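Local coordinates for protein scyllo-inosose 3-dehydrogenase (Thermotoga maritima, PDB 3IP1) that catalyses the NAD(+)-dependent oxidation of scyllo-inosose to 3-dehydro-scyllo-inosose and probably serves in myo-inositol degradation, at residues I211-G222 / L233-S244; G280-G291 / A307-A318. All blocks are in the same frame, centred on the assembly; numbering follows the deposited sequence.

Both contacts belong to one parallel sheet, that of the Rossmann-type nucleotide-binding domain, and each closes a beta-alpha-beta unit. Interaction 1 joins strands 216-220 and 240-244, interaction 2 strands 285-288 and 313-316; strands 216-220 and 285-288 are themselves neighbours, with Leu220 O 2.9 Å from Ala289 N, so the two contacts run on into each other across the sheet. Interaction 1 is almost wholly buried and its side chains are mainly aliphatic, packed against helix 224-235 on one face. Interaction 2 is only partly buried and more mixed: Leu285, Phe286 and Leu287 pack in its strands, but Thr313 and Glu288 stand there too, and Lys284 ties a backbone carbonyl just before the strand.

Interaction 1: I211-G222 / L233-S244; sequences IRPGDNVVILGG and LKHAGASKVILS
Strands 216-220 and 240-244 run parallel, their axes 4.7 Å apart at closest approach and 16° from exact alignment, as the first beta-alpha-beta unit of a Rossmann-type fold. Val217 pairs with Val241 and Ile219 with Leu243, and a regular run of bonds passes from Val217 N to Lys240 O through to Gly221 N and Ser244 O. Before the strands, Gly214 N bonds the O of Gly237, the Schellman residue after the helix. On the face turned to helix 224-235, Val217 has CG1 anti to the carbonyl carbon (chi1 -57°), which turns its other methyl, CG2, to Val241 CG2, 3.7 Å away; Leu233 CB meets Val217 CG2 at 4.0 Å. Leu243, its CG swung anti to the backbone N (chi1 -179°), brings CD1 to 3.7 Å from Ile219 CG2 and next to Gly221 O, by the glycine-rich turn where Gly222 N bonds Glu245, a probable NAD(+) ligand. At the other end Ile211 reaches over Ala238, CD1 to CB 3.7 Å. Asn216 and Lys240 lie side by side; Asn216 ND2 binds Gly282 O and Lys240 NZ binds Tyr277 O, while one water accepts from both side chains, 2.9 Å from Asn216 ND2.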
loop_
_atom_site.group_PDB
_atom_site.type_symbol
_atom_site.label_atom_id
_atom_site.label_comp_id
_atom_site.label_asym_id
_atom_site.label_seq_id
_atom_site.Cartn_x
_atom_site.Cartn_y
_atom_site.Cartn_z
ATOM N N ILE A 211 -1.105 -7.847 9.347
ATOM C CA ILE A 211 -2.483 -8.333 9.236
ATOM C C ILE A 211 -3.446 -7.203 9.617
ATOM O O ILE A 211 -3.036 -6.156 10.134
ATOM C CB ILE A 211 -2.744 -9.595 10.133
ATOM C CG1 ILE A 211 -2.365 -9.275 11.583
ATOM C CG2 ILE A 211 -1.978 -10.820 9.580
ATOM C CD1 ILE A 211 -2.788 -10.265 12.604
ATOM N N ARG A 212 -4.724 -7.410 9.336
ATOM C CA ARG A 212 -5.763 -6.639 9.988
ATOM C C ARG A 212 -6.228 -7.405 11.235
ATOM O O ARG A 212 -6.277 -8.636 11.220
ATOM C CB ARG A 212 -6.916 -6.425 9.017
ATOM C CG ARG A 212 -6.510 -5.587 7.829
ATOM C CD ARG A 212 -7.711 -5.110 7.056
ATOM N NE ARG A 212 -7.309 -4.224 5.976
ATOM C CZ ARG A 212 -8.024 -4.032 4.867
ATOM N NH1 ARG A 212 -9.202 -4.636 4.700
ATOM N NH2 ARG A 212 -7.554 -3.225 3.927
ATOM N N PRO A 213 -6.568 -6.685 12.320
ATOM C CA PRO A 213 -7.079 -7.350 13.531
ATOM C C PRO A 213 -8.291 -8.217 13.213
ATOM O O PRO A 213 -9.189 -7.770 12.507
ATOM C CB PRO A 213 -7.495 -6.183 14.424
ATOM C CG PRO A 213 -6.643 -5.032 13.960
ATOM C CD PRO A 213 -6.466 -5.221 12.481
ATOM N N GLY A 214 -8.289 -9.446 13.727
ATOM C CA GLY A 214 -9.274 -10.469 13.382
ATOM C C GLY A 214 -8.749 -11.554 12.434
ATOM O O GLY A 214 -9.354 -12.615 12.319
ATOM N N ASP A 215 -7.643 -11.290 11.740
ATOM C CA ASP A 215 -7.050 -12.265 10.809
ATOM C C ASP A 215 -6.443 -13.443 11.536
ATOM O O ASP A 215 -6.082 -13.322 12.694
ATOM C CB ASP A 215 -5.951 -11.616 9.959
ATOM C CG ASP A 215 -6.507 -10.743 8.831
ATOM O OD1 ASP A 215 -7.707 -10.847 8.483
ATOM O OD2 ASP A 215 -5.731 -9.943 8.283
ATOM N N ASN A 216 -6.337 -14.576 10.846
ATOM C CA ASN A 216 -5.670 -15.769 11.373
ATOM C C ASN A 216 -4.258 -15.842 10.813
ATOM O O ASN A 216 -4.012 -15.425 9.660
ATOM C CB ASN A 216 -6.407 -17.046 10.968
ATOM C CG ASN A 216 -7.811 -17.129 11.536
ATOM O OD1 ASN A 216 -8.070 -16.683 12.651
ATOM N ND2 ASN A 216 -8.724 -17.719 10.767
ATOM N N VAL A 217 -3.343 -16.368 11.619
ATOM C CA VAL A 217 -1.974 -16.555 11.162
ATOM C C VAL A 217 -1.490 -17.964 11.501
ATOM O O VAL A 217 -1.909 -18.533 12.498
ATOM C CB VAL A 217 -0.986 -15.485 11.747
ATOM C CG1 VAL A 217 -1.450 -14.050 11.392
ATOM C CG2 VAL A 217 -0.835 -15.645 13.237
ATOM N N VAL A 218 -0.599 -18.498 10.661
ATOM C CA VAL A 218 0.013 -19.809 10.860
ATOM C C VAL A 218 1.533 -19.668 10.810
ATOM O O VAL A 218 2.096 -19.177 9.831
ATOM C CB VAL A 218 -0.462 -20.829 9.785
ATOM C CG1 VAL A 218 0.332 -22.131 9.863
ATOM C CG2 VAL A 218 -1.982 -21.098 9.921
ATOM N N ILE A 219 2.196 -20.109 11.868
ATOM C CA ILE A 219 3.664 -20.072 11.935
ATOM C C ILE A 219 4.234 -21.495 11.937
ATOM O O ILE A 219 3.895 -22.316 12.796
ATOM C CB ILE A 219 4.166 -19.287 13.181
ATOM C CG1 ILE A 219 3.717 -17.823 13.096
ATOM C CG2 ILE A 219 5.672 -19.360 13.294
ATOM C CD1 ILE A 219 3.397 -17.224 14.390
ATOM N N LEU A 220 5.105 -21.765 10.979
ATOM C CA LEU A 220 5.759 -23.056 10.870
ATOM C C LEU A 220 7.177 -22.917 11.410
ATOM O O LEU A 220 8.012 -22.239 10.806
ATOM C CB LEU A 220 5.752 -23.529 9.407
ATOM C CG LEU A 220 4.359 -23.770 8.789
ATOM C CD1 LEU A 220 3.770 -22.517 8.081
ATOM C CD2 LEU A 220 4.402 -24.946 7.820
ATOM N N GLY A 221 7.439 -23.552 12.553
ATOM C CA GLY A 221 8.769 -23.528 13.170
ATOM C C GLY A 221 8.747 -22.690 14.423
ATOM O O GLY A 221 8.382 -21.505 14.365
ATOM N N GLY A 222 9.125 -23.299 15.552
ATOM C CA GLY A 222 9.114 -22.637 16.861
ATOM C C GLY A 222 10.479 -22.328 17.485
ATOM O O GLY A 222 10.628 -22.344 18.717
ATOM N N LEU A 233 2.378 -11.233 16.359
ATOM C CA LEU A 233 1.130 -11.367 15.634
ATOM C C LEU A 233 -0.081 -11.469 16.556
ATOM O O LEU A 233 -1.157 -11.010 16.193
ATOM C CB LEU A 233 1.214 -12.538 14.659
ATOM C CG LEU A 233 2.140 -12.202 13.477
ATOM C CD1 LEU A 233 2.478 -13.452 12.614
ATOM C CD2 LEU A 233 1.525 -11.063 12.623
ATOM N N LYS A 234 0.096 -12.039 17.757
ATOM C CA LYS A 234 -0.947 -11.932 18.771
ATOM C C LYS A 234 -1.138 -10.473 19.197
ATOM O O LYS A 234 -2.255 -9.977 19.172
ATOM C CB LYS A 234 -0.702 -12.834 19.985
ATOM C CG LYS A 234 -1.962 -13.145 20.787
ATOM C CD LYS A 234 -3.063 -13.768 19.919
ATOM C CE LYS A 234 -4.385 -13.945 20.690
ATOM N NZ LYS A 234 -5.430 -14.624 19.855
ATOM N N HIS A 235 -0.051 -9.783 19.543
ATOM C CA HIS A 235 -0.117 -8.354 19.853
ATOM C C HIS A 235 -0.702 -7.527 18.704
ATOM O O HIS A 235 -1.307 -6.479 18.954
ATOM C CB HIS A 235 1.240 -7.797 20.332
ATOM C CG HIS A 235 1.480 -8.014 21.798
ATOM N ND1 HIS A 235 1.903 -9.225 22.315
ATOM C CD2 HIS A 235 1.302 -7.195 22.865
ATOM C CE1 HIS A 235 2.000 -9.135 23.631
ATOM N NE2 HIS A 235 1.630 -7.918 23.990
ATOM N N ALA A 236 -0.559 -8.025 17.471
ATOM C CA ALA A 236 -1.080 -7.351 16.278
ATOM C C ALA A 236 -2.571 -7.588 16.045
ATOM O O ALA A 236 -3.145 -7.047 15.088
ATOM C CB ALA A 236 -0.304 -7.782 15.046
ATOM N N GLY A 237 -3.181 -8.428 16.878
ATOM C CA GLY A 237 -4.632 -8.633 16.835
ATOM C C GLY A 237 -5.102 -9.862 16.077
ATOM O O GLY A 237 -6.279 -9.948 15.694
ATOM N N ALA A 238 -4.189 -10.802 15.838
ATOM C CA ALA A 238 -4.554 -12.078 15.202
ATOM C C ALA A 238 -5.585 -12.790 16.047
ATOM O O ALA A 238 -5.364 -13.050 17.243
ATOM C CB ALA A 238 -3.342 -12.969 15.000
ATOM N N SER A 239 -6.712 -13.086 15.407
ATOM C CA SER A 239 -7.811 -13.788 16.045
ATOM C C SER A 239 -7.351 -15.173 16.525
ATOM O O SER A 239 -7.537 -15.530 17.696
ATOM C CB SER A 239 -8.990 -13.853 15.068
ATOM O OG SER A 239 -9.860 -14.912 15.360
ATOM N N LYS A 240 -6.702 -15.914 15.627
ATOM C CA LYS A 240 -6.076 -17.192 15.958
ATOM C C LYS A 240 -4.616 -17.258 15.492
ATOM O O LYS A 240 -4.312 -17.018 14.312
ATOM C CB LYS A 240 -6.856 -18.350 15.338
ATOM C CG LYS A 240 -8.164 -18.654 16.057
ATOM C CD LYS A 240 -9.147 -19.208 15.065
ATOM C CE LYS A 240 -10.476 -19.534 15.746
ATOM N NZ LYS A 240 -11.465 -19.866 14.690
ATOM N N VAL A 241 -3.729 -17.576 16.435
ATOM C CA VAL A 241 -2.317 -17.813 16.148
ATOM C C VAL A 241 -2.047 -19.311 16.339
ATOM O O VAL A 241 -2.212 -19.860 17.433
ATOM C CB VAL A 241 -1.375 -16.955 17.040
ATOM C CG1 VAL A 241 0.082 -17.271 16.762
ATOM C CG2 VAL A 241 -1.657 -15.458 16.868
ATOM N N ILE A 242 -1.650 -19.949 15.241
ATOM C CA ILE A 242 -1.371 -21.378 15.186
ATOM C C ILE A 242 0.095 -21.605 14.838
ATOM O O ILE A 242 0.595 -21.100 13.806
ATOM C CB ILE A 242 -2.265 -22.062 14.139
ATOM C CG1 ILE A 242 -3.737 -21.829 14.487
ATOM C CG2 ILE A 242 -1.953 -23.565 14.041
ATOM C CD1 ILE A 242 -4.664 -22.047 13.307
ATOM N N LEU A 243 0.785 -22.331 15.719
ATOM C CA LEU A 243 2.190 -22.678 15.511
ATOM C C LEU A 243 2.399 -24.188 15.331
ATOM O O LEU A 243 1.863 -24.999 16.093
ATOM C CB LEU A 243 3.082 -22.101 16.623
ATOM C CG LEU A 243 4.576 -22.422 16.434
ATOM C CD1 LEU A 243 5.475 -21.179 16.467
ATOM C CD2 LEU A 243 5.007 -23.435 17.471
ATOM N N SER A 244 3.159 -24.550 14.299
ATOM C CA SER A 244 3.499 -25.944 14.039
ATOM C C SER A 244 4.980 -26.174 14.349
ATOM O O SER A 244 5.847 -25.527 13.752
ATOM C CB SER A 244 3.187 -26.315 12.590
ATOM O OG SER A 244 3.480 -27.689 12.357
HETATM O O HOH W 1 -2.953 -5.535 13.083
HETATM O O HOH W 2 -11.240 -18.602 11.839
#

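Interaction 2: G280-G291 / A307-A318; sequences GLGAKLFLEATG and ARGINATVAIVA
Ala307, just past helix 293-306, lays its CB 3.4 Å from Leu281 O as the second segment of this Rossmann-type beta-alpha-beta unit begins. Arg308 N and Gly309 N then bond Gly280 O and Leu281 O, while the Arg308 guanidinium turns outward to Glu148 of a neighbouring subunit. Asn311 O receives Lys284 NZ at 2.9 Å, nearly in line with the C=O; bends at chi2 (69°) and chi4 (64°) curl the lysine chain back to it. Putting an alanine at Lys284 takes the ammonium from Asn311 O and is likely to leave that carbonyl leaning on a weak bond from Gln337 NE2, the turn before the strand less firmly tied. Ala312 CB meets the edge of the Phe286 ring, 3.9 Å from CE1, while Ala283 CB lies over one ring face, toward the rim. From Thr313 the strands run parallel: Thr313 O takes Phe286 N, and Thr313 CG2 meets Leu285 CD1 at 3.9 Å. Ala315 N bonds Phe286 O, and Ala315 O takes Glu288 N. Val317, close to Ile225 of the likely NAD(+) site, sets CG1 3.7 Å from Leu287 CD1. Ala318 CB finishes the segment 3.3 Å from Gly291 N, beside the turn where Thr290 N reaches Glu288 OE2 at 2.9 Å, on the syn side of the carboxylate.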
loop_
_atom_site.group_PDB
_atom_site.type_symbol
_atom_site.label_atom_id
_atom_site.label_comp_id
_atom_site.label_asym_id
_atom_site.label_seq_id
_atom_site.Cartn_x
_atom_site.Cartn_y
_atom_site.Cartn_z
ATOM N N GLY A 280 -12.262 -23.581 8.521
ATOM C CA GLY A 280 -12.259 -23.596 7.061
ATOM C C GLY A 280 -11.814 -22.289 6.415
ATOM O O GLY A 280 -11.709 -22.201 5.190
ATOM N N LEU A 281 -11.549 -21.272 7.230
ATOM C CA LEU A 281 -11.112 -19.972 6.702
ATOM C C LEU A 281 -9.644 -19.923 6.274
ATOM O O LEU A 281 -9.280 -19.179 5.351
ATOM C CB LEU A 281 -11.408 -18.844 7.704
ATOM C CG LEU A 281 -11.535 -17.447 7.073
ATOM C CD1 LEU A 281 -12.758 -17.377 6.120
ATOM C CD2 LEU A 281 -11.583 -16.349 8.127
ATOM N N GLY A 282 -8.803 -20.711 6.945
ATOM C CA GLY A 282 -7.371 -20.649 6.725
ATOM C C GLY A 282 -6.751 -19.430 7.375
ATOM O O GLY A 282 -7.227 -18.964 8.415
ATOM N N ALA A 283 -5.692 -18.899 6.756
ATOM C CA ALA A 283 -4.936 -17.767 7.338
ATOM C C ALA A 283 -4.578 -16.689 6.325
ATOM O O ALA A 283 -4.449 -16.963 5.129
ATOM C CB ALA A 283 -3.676 -18.268 8.048
ATOM N N LYS A 284 -4.432 -15.457 6.809
ATOM C CA LYS A 284 -3.963 -14.336 5.977
ATOM C C LYS A 284 -2.442 -14.393 5.782
ATOM O O LYS A 284 -1.918 -13.933 4.764
ATOM C CB LYS A 284 -4.413 -12.994 6.595
ATOM C CG LYS A 284 -3.872 -11.715 5.965
ATOM C CD LYS A 284 -4.428 -11.445 4.544
ATOM C CE LYS A 284 -3.510 -10.401 3.786
ATOM N NZ LYS A 284 -2.084 -10.955 3.537
ATOM N N LEU A 285 -1.730 -14.972 6.748
ATOM C CA LEU A 285 -0.278 -15.012 6.694
ATOM C C LEU A 285 0.298 -16.334 7.213
ATOM O O LEU A 285 -0.089 -16.823 8.275
ATOM C CB LEU A 285 0.305 -13.825 7.490
ATOM C CG LEU A 285 1.839 -13.732 7.632
ATOM C CD1 LEU A 285 2.526 -13.298 6.321
ATOM C CD2 LEU A 285 2.214 -12.776 8.753
ATOM N N PHE A 286 1.233 -16.887 6.453
ATOM C CA PHE A 286 2.010 -18.043 6.866
ATOM C C PHE A 286 3.472 -17.616 6.982
ATOM O O PHE A 286 3.997 -16.942 6.104
ATOM C CB PHE A 286 1.899 -19.190 5.852
ATOM C CG PHE A 286 0.493 -19.717 5.651
ATOM C CD1 PHE A 286 -0.415 -19.022 4.864
ATOM C CD2 PHE A 286 0.105 -20.939 6.227
ATOM C CE1 PHE A 286 -1.726 -19.517 4.660
ATOM C CE2 PHE A 286 -1.187 -21.456 6.042
ATOM C CZ PHE A 286 -2.110 -20.755 5.258
ATOM N N LEU A 287 4.124 -17.999 8.078
ATOM C CA LEU A 287 5.538 -17.708 8.245
ATOM C C LEU A 287 6.276 -19.021 8.150
ATOM O O LEU A 287 6.076 -19.926 8.977
ATOM C CB LEU A 287 5.836 -17.033 9.584
ATOM C CG LEU A 287 7.315 -16.672 9.800
ATOM C CD1 LEU A 287 7.790 -15.572 8.788
ATOM C CD2 LEU A 287 7.615 -16.248 11.224
ATOM N N GLU A 288 7.119 -19.126 7.127
ATOM C CA GLU A 288 7.930 -20.305 6.926
ATOM C C GLU A 288 9.247 -20.076 7.657
ATOM O O GLU A 288 10.146 -19.429 7.124
ATOM C CB GLU A 288 8.190 -20.524 5.429
ATOM C CG GLU A 288 8.550 -21.971 5.056
ATOM C CD GLU A 288 9.642 -22.574 5.936
ATOM O OE1 GLU A 288 10.847 -22.404 5.648
ATOM O OE2 GLU A 288 9.283 -23.215 6.934
ATOM N N ALA A 289 9.331 -20.591 8.882
ATOM C CA ALA A 289 10.515 -20.431 9.718
ATOM C C ALA A 289 11.136 -21.780 10.098
ATOM O O ALA A 289 11.776 -21.873 11.137
ATOM C CB ALA A 289 10.164 -19.635 10.978
ATOM N N THR A 290 10.939 -22.809 9.265
ATOM C CA THR A 290 11.479 -24.154 9.529
ATOM C C THR A 290 12.854 -24.373 8.914
ATOM O O THR A 290 13.651 -25.119 9.448
ATOM C CB THR A 290 10.592 -25.311 8.983
ATOM O OG1 THR A 290 10.594 -25.275 7.552
ATOM C CG2 THR A 290 9.144 -25.267 9.527
ATOM N N GLY A 291 13.113 -23.769 7.766
ATOM C CA GLY A 291 14.323 -24.082 7.039
ATOM C C GLY A 291 14.145 -25.313 6.161
ATOM O O GLY A 291 15.038 -25.662 5.405
ATOM N N ALA A 307 -8.725 -23.592 1.916
ATOM C CA ALA A 307 -9.282 -22.475 2.698
ATOM C C ALA A 307 -10.238 -21.590 1.905
ATOM O O ALA A 307 -10.098 -21.410 0.697
ATOM C CB ALA A 307 -8.158 -21.612 3.282
ATOM N N ARG A 308 -11.193 -21.003 2.609
ATOM C CA ARG A 308 -12.124 -20.086 1.979
ATOM C C ARG A 308 -11.593 -18.653 1.925
ATOM O O ARG A 308 -12.002 -17.861 1.062
ATOM C CB ARG A 308 -13.451 -20.149 2.709
ATOM C CG ARG A 308 -13.995 -21.568 2.739
ATOM C CD ARG A 308 -15.434 -21.598 3.155
ATOM N NE ARG A 308 -16.264 -20.802 2.257
ATOM C CZ ARG A 308 -17.569 -20.633 2.420
ATOM N NH1 ARG A 308 -18.189 -21.213 3.440
ATOM N NH2 ARG A 308 -18.252 -19.887 1.570
ATOM N N GLY A 309 -10.686 -18.324 2.841
ATOM C CA GLY A 309 -10.011 -17.020 2.841
ATOM C C GLY A 309 -9.183 -16.874 1.574
ATOM O O GLY A 309 -8.803 -17.855 0.947
ATOM N N ILE A 310 -8.936 -15.640 1.171
ATOM C CA ILE A 310 -8.061 -15.388 0.032
ATOM C C ILE A 310 -7.019 -14.379 0.476
ATOM O O ILE A 310 -7.002 -13.998 1.645
ATOM C CB ILE A 310 -8.832 -14.886 -1.211
ATOM C CG1 ILE A 310 -9.694 -13.665 -0.871
ATOM C CG2 ILE A 310 -9.665 -16.014 -1.816
ATOM C CD1 ILE A 310 -10.236 -12.938 -2.129
ATOM N N ASN A 311 -6.144 -13.968 -0.438
ATOM C CA ASN A 311 -5.112 -12.981 -0.116
ATOM C C ASN A 311 -4.073 -13.439 0.929
ATOM O O ASN A 311 -3.479 -12.609 1.604
ATOM C CB ASN A 311 -5.766 -11.641 0.289
ATOM C CG ASN A 311 -6.481 -10.987 -0.873
ATOM O OD1 ASN A 311 -5.905 -10.810 -1.955
ATOM N ND2 ASN A 311 -7.744 -10.631 -0.670
ATOM N N ALA A 312 -3.855 -14.754 1.052
ATOM C CA ALA A 312 -2.809 -15.265 1.949
ATOM C C ALA A 312 -1.448 -14.827 1.454
ATOM O O ALA A 312 -1.208 -14.748 0.251
ATOM C CB ALA A 312 -2.851 -16.784 2.057
ATOM N N THR A 313 -0.570 -14.536 2.397
ATOM C CA THR A 313 0.821 -14.270 2.113
ATOM C C THR A 313 1.686 -15.356 2.762
ATOM O O THR A 313 1.493 -15.692 3.941
ATOM C CB THR A 313 1.221 -12.870 2.636
ATOM O OG1 THR A 313 0.529 -11.881 1.875
ATOM C CG2 THR A 313 2.736 -12.643 2.502
ATOM N N VAL A 314 2.624 -15.925 2.005
ATOM C CA VAL A 314 3.615 -16.790 2.627
ATOM C C VAL A 314 4.923 -16.026 2.699
ATOM O O VAL A 314 5.481 -15.638 1.683
ATOM C CB VAL A 314 3.843 -18.116 1.905
ATOM C CG1 VAL A 314 4.733 -19.031 2.773
ATOM C CG2 VAL A 314 2.551 -18.793 1.616
ATOM N N ALA A 315 5.381 -15.787 3.922
ATOM C CA ALA A 315 6.641 -15.085 4.124
ATOM C C ALA A 315 7.707 -16.131 4.456
ATOM O O ALA A 315 7.513 -16.958 5.364
ATOM C CB ALA A 315 6.496 -14.051 5.248
ATOM N N ILE A 316 8.810 -16.109 3.703
ATOM C CA ILE A 316 9.915 -17.057 3.902
ATOM C C ILE A 316 11.079 -16.368 4.602
ATOM O O ILE A 316 11.685 -15.460 4.050
ATOM C CB ILE A 316 10.387 -17.681 2.565
ATOM C CG1 ILE A 316 9.232 -18.433 1.893
ATOM C CG2 ILE A 316 11.561 -18.672 2.808
ATOM C CD1 ILE A 316 9.378 -18.588 0.364
ATOM N N VAL A 317 11.370 -16.804 5.822
ATOM C CA VAL A 317 12.358 -16.143 6.675
ATOM C C VAL A 317 13.571 -17.035 6.971
ATOM O O VAL A 317 14.689 -16.540 7.155
ATOM C CB VAL A 317 11.718 -15.595 7.998
ATOM C CG1 VAL A 317 11.318 -16.695 8.915
ATOM C CG2 VAL A 317 12.663 -14.623 8.711
ATOM N N ALA A 318 13.353 -18.349 7.005
ATOM C CA ALA A 318 14.447 -19.249 7.318
ATOM C C ALA A 318 15.286 -19.479 6.069
ATOM O O ALA A 318 14.780 -19.407 4.952
ATOM C CB ALA A 318 13.931 -20.546 7.894
HETATM O O HOH W 3 -6.913 -15.922 3.884
#